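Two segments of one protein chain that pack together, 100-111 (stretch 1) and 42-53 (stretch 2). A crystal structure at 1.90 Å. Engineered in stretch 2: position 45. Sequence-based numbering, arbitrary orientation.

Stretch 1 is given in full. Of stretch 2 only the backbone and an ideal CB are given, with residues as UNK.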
# COMPACT_ATOMS: atom_id res chain seq x y z
N ILE E 100 26.93 12.05 5.12
CA ILE E 100 27.06 13.38 5.65
C ILE E 100 26.63 13.39 7.11
O ILE E 100 25.55 12.90 7.46
CB ILE E 100 26.15 14.37 4.85
CG1 ILE E 100 26.54 14.43 3.38
CG2 ILE E 100 26.10 15.77 5.55
CD1 ILE E 100 25.62 15.31 2.59
N LEU E 101 27.47 14.00 7.94
CA LEU E 101 27.17 14.22 9.35
C LEU E 101 26.98 15.70 9.56
O LEU E 101 27.81 16.50 9.13
CB LEU E 101 28.38 13.74 10.18
CG LEU E 101 28.28 13.27 11.63
CD1 LEU E 101 27.37 12.06 11.77
CD2 LEU E 101 29.68 12.93 12.17
N TYR E 102 25.89 16.10 10.21
CA TYR E 102 25.79 17.47 10.76
C TYR E 102 25.99 17.32 12.27
O TYR E 102 25.20 16.66 12.94
CB TYR E 102 24.45 18.12 10.42
CG TYR E 102 24.22 19.54 10.96
CD1 TYR E 102 25.10 20.58 10.63
CD2 TYR E 102 23.11 19.85 11.73
CE1 TYR E 102 24.90 21.89 11.11
CE2 TYR E 102 22.88 21.18 12.20
CZ TYR E 102 23.79 22.19 11.88
OH TYR E 102 23.61 23.48 12.31
N PHE E 103 27.09 17.87 12.77
CA PHE E 103 27.61 17.53 14.08
C PHE E 103 28.22 18.78 14.70
O PHE E 103 29.06 19.44 14.09
CB PHE E 103 28.61 16.37 14.00
CG PHE E 103 29.13 15.91 15.36
CD1 PHE E 103 28.39 15.03 16.16
CD2 PHE E 103 30.36 16.37 15.84
CE1 PHE E 103 28.86 14.60 17.40
CE2 PHE E 103 30.84 15.95 17.08
CZ PHE E 103 30.09 15.06 17.86
N GLN E 104 27.76 19.12 15.90
CA GLN E 104 28.12 20.37 16.59
C GLN E 104 28.17 21.57 15.65
O GLN E 104 29.06 22.41 15.75
CB GLN E 104 29.47 20.24 17.32
CG GLN E 104 29.53 19.19 18.42
CD GLN E 104 30.96 18.88 18.90
OE1 GLN E 104 31.14 18.16 19.88
NE2 GLN E 104 31.97 19.43 18.22
N GLY E 105 27.22 21.65 14.71
CA GLY E 105 27.07 22.82 13.85
C GLY E 105 28.00 22.83 12.63
O GLY E 105 28.04 23.81 11.89
N ALA E 106 28.75 21.76 12.45
CA ALA E 106 29.61 21.58 11.27
C ALA E 106 29.02 20.53 10.34
O ALA E 106 28.37 19.59 10.79
CB ALA E 106 31.00 21.15 11.68
N LEU E 107 29.31 20.68 9.06
CA LEU E 107 28.91 19.70 8.06
C LEU E 107 30.13 18.92 7.65
O LEU E 107 31.08 19.51 7.16
CB LEU E 107 28.36 20.43 6.84
CG LEU E 107 27.01 20.10 6.20
CD1 LEU E 107 27.19 19.74 4.71
CD2 LEU E 107 26.16 19.08 6.98
N ILE E 108 30.11 17.62 7.88
CA ILE E 108 31.19 16.71 7.49
C ILE E 108 30.61 15.76 6.44
O ILE E 108 29.68 15.01 6.72
CB ILE E 108 31.71 15.86 8.67
CG1 ILE E 108 32.21 16.73 9.84
CG2 ILE E 108 32.82 14.91 8.22
CD1 ILE E 108 32.48 15.87 11.11
N SER E 109 31.15 15.83 5.23
CA SER E 109 30.75 14.91 4.18
C SER E 109 31.89 13.98 3.83
O SER E 109 33.07 14.38 3.88
CB SER E 109 30.24 15.66 2.94
OG SER E 109 31.25 16.48 2.39
N THR E 110 31.55 12.73 3.49
CA THR E 110 32.54 11.70 3.23
C THR E 110 32.23 11.05 1.89
O THR E 110 31.05 10.91 1.52
CB THR E 110 32.63 10.59 4.33
OG1 THR E 110 31.45 9.76 4.31
CG2 THR E 110 32.85 11.18 5.74
N ARG E 111 33.28 10.71 1.16
CA ARG E 111 33.13 10.13 -0.15
C ARG E 111 34.08 8.94 -0.33
O ARG E 111 35.09 8.83 0.38
CB ARG E 111 33.40 11.19 -1.24
CG ARG E 111 34.86 11.67 -1.30
CD ARG E 111 35.41 11.49 -2.68
NE ARG E 111 36.85 11.70 -2.82
CZ ARG E 111 37.38 12.74 -3.46
NH1 ARG E 111 36.59 13.68 -4.00
NH2 ARG E 111 38.70 12.86 -3.57
N UNK E 42 42.99 7.43 8.51
CA UNK E 42 43.01 8.49 9.53
C UNK E 42 41.65 9.09 9.92
O UNK E 42 41.56 9.82 10.92
CB UNK E 42 43.91 9.62 9.03
N UNK E 43 40.60 8.84 9.12
CA UNK E 43 39.32 9.55 9.33
C UNK E 43 38.59 9.13 10.62
O UNK E 43 38.09 9.99 11.35
CB UNK E 43 38.40 9.31 8.13
N UNK E 44 38.56 7.83 10.91
CA UNK E 44 37.94 7.37 12.14
C UNK E 44 38.54 8.04 13.39
O UNK E 44 37.80 8.43 14.30
CB UNK E 44 38.08 5.85 12.25
N UNK E 45 39.87 8.15 13.43
CA UNK E 45 40.55 8.73 14.58
C UNK E 45 40.16 10.18 14.78
O UNK E 45 39.86 10.62 15.91
CB UNK E 45 42.07 8.61 14.42
N UNK E 46 40.15 10.92 13.68
CA UNK E 46 39.74 12.32 13.68
C UNK E 46 38.31 12.49 14.21
O UNK E 46 38.07 13.33 15.08
CB UNK E 46 39.85 12.90 12.27
N UNK E 47 37.39 11.69 13.69
CA UNK E 47 35.97 11.75 14.10
C UNK E 47 35.79 11.47 15.59
O UNK E 47 35.08 12.20 16.30
CB UNK E 47 35.14 10.75 13.29
N UNK E 48 36.46 10.42 16.07
CA UNK E 48 36.41 10.06 17.49
C UNK E 48 37.13 11.07 18.39
O UNK E 48 36.62 11.41 19.46
CB UNK E 48 37.02 8.67 17.69
N UNK E 49 38.28 11.58 17.94
CA UNK E 49 38.97 12.66 18.66
C UNK E 49 38.06 13.87 18.85
O UNK E 49 38.15 14.58 19.86
CB UNK E 49 40.24 13.08 17.91
N UNK E 50 37.17 14.08 17.88
CA UNK E 50 36.20 15.16 17.87
C UNK E 50 34.88 14.75 18.52
O UNK E 50 33.86 15.45 18.39
CB UNK E 50 35.95 15.63 16.43
N UNK E 51 34.92 13.61 19.21
CA UNK E 51 33.82 13.14 20.08
C UNK E 51 32.54 12.72 19.36
O UNK E 51 31.46 12.73 19.95
CB UNK E 51 33.47 14.25 21.08
N UNK E 52 32.67 12.32 18.09
CA UNK E 52 31.56 11.65 17.42
C UNK E 52 31.48 10.26 18.04
O UNK E 52 32.50 9.57 18.12
CB UNK E 52 31.75 11.59 15.90
N UNK E 53 30.28 9.83 18.50
CA UNK E 53 30.20 8.50 19.11
C UNK E 53 30.60 7.38 18.16
O UNK E 53 30.33 7.43 16.96
CB UNK E 53 28.78 8.25 19.62

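Stretch 1 is a β-hairpin whose two strands are joined by a type I' turn from Phe103 to Ala106. Leu101, Phe103, Ile108 and Thr110 point toward stretch 2, a nearly antiparallel helix to strand 106-111 followed by a loop, and offer it a largely apolar surface.

Position 42 has nothing of stretch 1 within reach of its ideal CB, so this contact sets no preference and a polar residue is acceptable. It is Asp42, whose O accepts a backbone hydrogen bond from the N of position 46.

At position 43 the CA-to-CB bond points toward stretch 1, but the ideal CB is still distant from it. A long aliphatic chain, such as leucine, isoleucine or methionine, could cross to the methyl of Thr110. The residue is Ile43; with chi1 and chi2 both t it extends fully, and its CD1 lies 3.7 Å from Thr110 CG2.

Positions 44, 45 and 48 are helical and out of reach of stretch 1, so many residues would serve. Arg44 and Glu48, one helical turn apart, form a salt bridge, with Arg44 NH2 3.1 Å from Glu48 OE1. Gly45 is an engineered substitution; its phi/psi of -62/-46 is ordinary for a helix, and there is room for a CB. Position 49 is also remote, and carries Asp49.

Position 46 points sideways, with its CB too far away for a small residue to touch the hairpin. A large apolar or aromatic side chain could reach Ile108. Trp46, with chi1 t, brings its ring end inward, CZ3 lying 4.1 Å from Ile108 CD1.

Position 47 also points sideways, facing a space between Leu101 and Ile108 that suits a branched aliphatic chain. Leu47 fills it: its CD2 approaches Ile108 CD1 at 3.8 Å and, more loosely, Leu101 CD2 at 4.4 Å.

Position 50 is the first residue to leave helical phi/psi. Its backbone O lies 3.3 Å from Phe103 CE2, at the ring edge, and its CB is 5.2 Å from the same CE2. Polar residues able to bond to the helix end would suit. Asn50 ND2 donates to Trp46 O at 3.0 Å, while a water donates to both Asn50 O and OD1 and accepts from Gln104 NE2, bridging the stretches.

Position 51 has positive phi (69°), which favours glycine but is also tolerated by asparagine and some others. Its CB is 4.7 Å from both Phe103 CZ and Gln104 OE1. The deposited residue is His51, whose backbone O lies 3.4 Å from Phe103 CZ.

Position 52 has an ideal CB 4.3 Å from Phe103 CZ and 4.5 Å from Leu101 CD2, so a compact, branched apolar residue fits best. Val52 suits both neighbours: CG2 sits over the face of the Phe103 ring, 3.8 Å from its centroid in a CH-π contact, and CG1 lies 3.8 Å from Leu101 CD2.

Position 53, with phi -60°, accommodates proline among others. Pro53, at a helix N-cap position, places CD 4.2 Å from Phe103 CE1.

Stretch 2 (42-53) DIRGWLEDNHVP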
# COMPACT_ATOMS: atom_id res chain seq x y z
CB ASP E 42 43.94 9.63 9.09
CG ASP E 42 45.43 9.26 9.08
OD1 ASP E 42 45.83 8.16 9.53
OD2 ASP E 42 46.22 10.11 8.61
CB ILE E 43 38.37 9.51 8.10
CG1 ILE E 43 37.17 10.48 8.33
CG2 ILE E 43 37.96 8.08 7.76
CD1 ILE E 43 36.17 10.54 7.14
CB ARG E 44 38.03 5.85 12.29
CG ARG E 44 37.54 5.35 13.65
CD ARG E 44 37.61 3.84 13.75
NE ARG E 44 36.63 3.18 12.88
CZ ARG E 44 35.37 2.93 13.21
NH1 ARG E 44 34.58 2.30 12.34
NH2 ARG E 44 34.88 3.32 14.40
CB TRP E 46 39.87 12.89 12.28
CG TRP E 46 39.57 14.32 12.15
CD1 TRP E 46 40.30 15.37 12.62
CD2 TRP E 46 38.44 14.89 11.47
NE1 TRP E 46 39.69 16.57 12.29
CE2 TRP E 46 38.55 16.29 11.58
CE3 TRP E 46 37.35 14.34 10.78
CZ2 TRP E 46 37.62 17.16 11.01
CZ3 TRP E 46 36.41 15.20 10.23
CH2 TRP E 46 36.55 16.60 10.36
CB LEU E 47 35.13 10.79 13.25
CG LEU E 47 34.92 11.21 11.78
CD1 LEU E 47 34.31 10.09 10.98
CD2 LEU E 47 34.05 12.46 11.67
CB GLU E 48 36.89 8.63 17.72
CG GLU E 48 35.89 7.62 17.15
CD GLU E 48 36.36 6.17 17.22
OE1 GLU E 48 35.66 5.31 16.65
OE2 GLU E 48 37.41 5.89 17.83
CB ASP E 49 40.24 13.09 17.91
CG ASP E 49 41.44 12.17 18.17
OD1 ASP E 49 41.41 11.28 19.07
OD2 ASP E 49 42.45 12.35 17.45
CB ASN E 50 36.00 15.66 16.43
CG ASN E 50 37.02 16.71 16.04
OD1 ASN E 50 36.94 17.85 16.48
ND2 ASN E 50 37.99 16.33 15.21
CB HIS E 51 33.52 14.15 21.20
CG HIS E 51 34.74 14.57 21.95
ND1 HIS E 51 35.52 13.68 22.65
CD2 HIS E 51 35.33 15.78 22.08
CE1 HIS E 51 36.54 14.33 23.19
NE2 HIS E 51 36.45 15.60 22.86
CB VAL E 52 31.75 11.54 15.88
CG1 VAL E 52 30.52 10.88 15.22
CG2 VAL E 52 32.03 12.93 15.28
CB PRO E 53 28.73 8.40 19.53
CG PRO E 53 28.29 9.84 19.69
CD PRO E 53 28.98 10.52 18.53
O HOH W 1 34.80 18.20 18.40
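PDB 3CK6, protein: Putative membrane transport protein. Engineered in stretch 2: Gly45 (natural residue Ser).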